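PDB 6BA9: iron aquisition yersiniabactin synthesis enzyme, YbtT from Escherichia coli, which is a low-specificity type II thioesterase that maintains production of the metallophore yersiniabactin, probably by hydrolysing thioester-bound groups from the synthesis machinery. Local coordinates for residues A201-V206 against T217-I222. The protein carries 1 engineered substitution. Sequence-based numbering, arbitrary orientation.
Sequences ASWQQV and TGPVVI
The indole of W203 lies over the pyrrolidine ring of P219, joining the short helix 203-207 to the edge strand 216-222. With strand 190-195 the two elements form a beta-alpha-beta unit of the alpha/beta-hydrolase fold, and the side chains of W203, V206, P219 and V221 all touch C194 of the neighbouring strand 190-195. From CB, the W203 side chain runs anti to the backbone N (chi1 -177°), and this carries the indole from the first turn of the helix out to the strand. Beyond CG, CD1 rests 3.9 Å from P219 CB, with P219 CG slightly farther, and V221 CG2 stands at the indole edge near its plane. NE1 comes next and has the closest approach, 3.7 Å to P219 CG. CE2 then sits over CG and CD of the proline, and CZ2 reaches CD. Although the two side chains run at about a right angle, the pyrrolidine lies roughly flat against the indole face. P219 CG makes a CH-pi contact with the five-membered ring, 4.0 Å from its centroid and 21° off the normal, so the methylene lies over the face but displaced toward the rim. A cis peptide bond joins G218 to P219. Deeper in, V206 CG1 meets P219 CG at 4.2 Å, so that this one methylene touches both the buried valine and the exposed tryptophan. The start of the helix is fixed separately: S202 is the N-cap, its OG accepting from Q205 N at 3.1 Å, while Q205 NE2 bonds to the backbone O of H124. A water in the indole plane accepts from W203 NE1 at 2.9 Å; its link onward to P219 O is doubtful, being too short at 2.5 Å.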
ATOM      1  N   ALA A 201      10.079  -6.841   5.768  1.00 14.98           N
ATOM      2  CA  ALA A 201       9.619  -7.760   4.724  1.00 15.81           C
ATOM      3  C   ALA A 201      10.827  -8.244   3.939  1.00 13.30           C
ATOM      4  O   ALA A 201      11.389  -7.522   3.110  1.00 14.65           O
ATOM      5  CB  ALA A 201       8.606  -7.111   3.793  1.00 16.73           C
ATOM      6  N   SER A 202      11.209  -9.481   4.205  1.00 16.13           N
ATOM      7  CA  SER A 202      12.344 -10.075   3.533  1.00 16.91           C
ATOM      8  C   SER A 202      12.015 -10.407   2.081  1.00 16.55           C
ATOM      9  O   SER A 202      10.858 -10.485   1.663  1.00 15.23           O
ATOM     10  CB  SER A 202      12.736 -11.365   4.243  1.00 17.32           C
ATOM     11  OG  SER A 202      11.724 -12.342   4.057  1.00 17.71           O
ATOM     12  N   TRP A 203      13.067 -10.664   1.310  1.00 15.77           N
ATOM     13  CA  TRP A 203      12.902 -11.121  -0.064  1.00 17.01           C
ATOM     14  C   TRP A 203      11.987 -12.343  -0.117  1.00 16.16           C
ATOM     15  O   TRP A 203      11.065 -12.414  -0.939  1.00 13.65           O
ATOM     16  CB  TRP A 203      14.280 -11.436  -0.664  1.00 16.90           C
ATOM     17  CG  TRP A 203      14.214 -11.842  -2.109  1.00 15.85           C
ATOM     18  CD1 TRP A 203      14.444 -11.048  -3.182  1.00 17.50           C
ATOM     19  CD2 TRP A 203      13.937 -13.153  -2.633  1.00 15.28           C
ATOM     20  NE1 TRP A 203      14.303 -11.767  -4.344  1.00 20.64           N
ATOM     21  CE2 TRP A 203      13.990 -13.060  -4.031  1.00 18.10           C
ATOM     22  CE3 TRP A 203      13.638 -14.385  -2.056  1.00 18.67           C
ATOM     23  CZ2 TRP A 203      13.754 -14.162  -4.862  1.00 18.03           C
ATOM     24  CZ3 TRP A 203      13.408 -15.473  -2.893  1.00 17.07           C
ATOM     25  CH2 TRP A 203      13.464 -15.345  -4.260  1.00 18.41           C
ATOM     26  N   GLN A 204      12.223 -13.312   0.771  1.00 16.46           N
ATOM     27  CA  GLN A 204      11.448 -14.551   0.783  1.00 17.74           C
ATOM     28  C   GLN A 204       9.975 -14.285   1.073  1.00 15.72           C
ATOM     29  O   GLN A 204       9.091 -14.873   0.436  1.00 15.07           O
ATOM     30  CB  GLN A 204      12.046 -15.500   1.828  1.00 22.50           C
ATOM     31  CG  GLN A 204      13.476 -16.018   1.516  1.00 31.17           C
ATOM     32  CD  GLN A 204      14.639 -14.990   1.644  1.00 32.80           C
ATOM     33  OE1 GLN A 204      14.565 -13.956   2.338  1.00 23.87           O
ATOM     34  NE2 GLN A 204      15.744 -15.312   0.969  1.00 39.84           N
ATOM     35  N   GLN A 205       9.692 -13.365   1.998  1.00 16.39           N
ATOM     36  CA  GLN A 205       8.303 -13.041   2.326  1.00 14.95           C
ATOM     37  C   GLN A 205       7.580 -12.396   1.136  1.00 14.86           C
ATOM     38  O   GLN A 205       6.386 -12.649   0.911  1.00 14.27           O
ATOM     39  CB  GLN A 205       8.267 -12.127   3.558  1.00 15.43           C
ATOM     40  CG  GLN A 205       8.658 -12.790   4.898  1.00 17.36           C
ATOM     41  CD  GLN A 205       7.543 -13.595   5.550  1.00 23.81           C
ATOM     42  OE1 GLN A 205       7.365 -14.764   5.231  1.00 25.11           O
ATOM     43  NE2 GLN A 205       6.813 -12.984   6.501  1.00 21.75           N
ATOM     44  N   VAL A 206       8.281 -11.559   0.370  1.00 12.85           N
ATOM     45  CA  VAL A 206       7.687 -10.912  -0.794  1.00 12.56           C
ATOM     46  C   VAL A 206       7.579 -11.876  -1.967  1.00 13.14           C
ATOM     47  O   VAL A 206       6.561 -11.909  -2.671  1.00 13.39           O
ATOM     48  CB  VAL A 206       8.470  -9.635  -1.155  1.00 13.98           C
ATOM     49  CG1 VAL A 206       7.872  -8.974  -2.364  1.00 14.39           C
ATOM     50  CG2 VAL A 206       8.500  -8.660   0.017  1.00 13.96           C
ATOM     51  N   THR A 217       6.460 -10.237 -12.157  1.00 14.69           N
ATOM     52  CA  THR A 217       7.886  -9.993 -12.272  1.00 15.92           C
ATOM     53  C   THR A 217       8.404  -9.597 -10.904  1.00 16.10           C
ATOM     54  O   THR A 217       7.765  -8.801 -10.204  1.00 15.24           O
ATOM     55  CB  THR A 217       8.152  -8.832 -13.226  1.00 17.88           C
ATOM     56  OG1 THR A 217       7.623  -9.131 -14.528  1.00 22.54           O
ATOM     57  CG2 THR A 217       9.662  -8.563 -13.340  1.00 23.50           C
ATOM     58  N   GLY A 218       9.574 -10.107 -10.541  1.00 15.66           N
ATOM     59  CA  GLY A 218      10.221  -9.764  -9.292  1.00 13.66           C
ATOM     60  C   GLY A 218      10.326 -10.925  -8.326  1.00 15.96           C
ATOM     61  O   GLY A 218      10.029 -12.075  -8.677  1.00 18.60           O
ATOM     62  N   PRO A 219      10.746 -10.663  -7.075  1.00 16.17           N
ATOM     63  CA  PRO A 219      11.004  -9.321  -6.527  1.00 16.22           C
ATOM     64  C   PRO A 219      12.156  -8.583  -7.187  1.00 18.41           C
ATOM     65  O   PRO A 219      13.191  -9.174  -7.541  1.00 19.79           O
ATOM     66  CB  PRO A 219      11.328  -9.594  -5.047  1.00 16.10           C
ATOM     67  CG  PRO A 219      10.704 -10.955  -4.752  1.00 17.05           C
ATOM     68  CD  PRO A 219      10.829 -11.706  -6.041  1.00 17.06           C
ATOM     69  N   VAL A 220      11.935  -7.295  -7.406  1.00 14.99           N
ATOM     70  CA  VAL A 220      12.973  -6.353  -7.789  1.00 14.63           C
ATOM     71  C   VAL A 220      13.384  -5.618  -6.523  1.00 14.04           C
ATOM     72  O   VAL A 220      12.530  -5.101  -5.788  1.00 14.68           O
ATOM     73  CB  VAL A 220      12.470  -5.388  -8.878  1.00 16.00           C
ATOM     74  CG1 VAL A 220      13.492  -4.276  -9.148  1.00 20.55           C
ATOM     75  CG2 VAL A 220      12.114  -6.161 -10.176  1.00 16.86           C
ATOM     76  N   VAL A 221      14.684  -5.614  -6.240  1.00 15.39           N
ATOM     77  CA  VAL A 221      15.222  -5.089  -4.988  1.00 16.77           C
ATOM     78  C   VAL A 221      15.553  -3.615  -5.169  1.00 18.34           C
ATOM     79  O   VAL A 221      16.333  -3.238  -6.053  1.00 20.90           O
ATOM     80  CB  VAL A 221      16.470  -5.877  -4.555  1.00 17.63           C
ATOM     81  CG1 VAL A 221      17.035  -5.310  -3.244  1.00 21.30           C
ATOM     82  CG2 VAL A 221      16.163  -7.335  -4.383  1.00 18.35           C
ATOM     83  N   ILE A 222      14.973  -2.781  -4.323  1.00 16.26           N
ATOM     84  CA  ILE A 222      15.330  -1.375  -4.209  1.00 16.64           C
ATOM     85  C   ILE A 222      16.265  -1.232  -3.009  1.00 18.08           C
ATOM     86  O   ILE A 222      16.000  -1.777  -1.931  1.00 17.36           O
ATOM     87  CB  ILE A 222      14.060  -0.517  -4.068  1.00 16.39           C
ATOM     88  CG1 ILE A 222      13.256  -0.611  -5.382  1.00 20.53           C
ATOM     89  CG2 ILE A 222      14.422   0.923  -3.700  1.00 17.73           C
ATOM     90  CD1 ILE A 222      11.976   0.142  -5.386  1.00 25.71           C
TER
HETATM   91  O   HOH W   1      14.529 -11.243  -7.178  1.00 29.60           O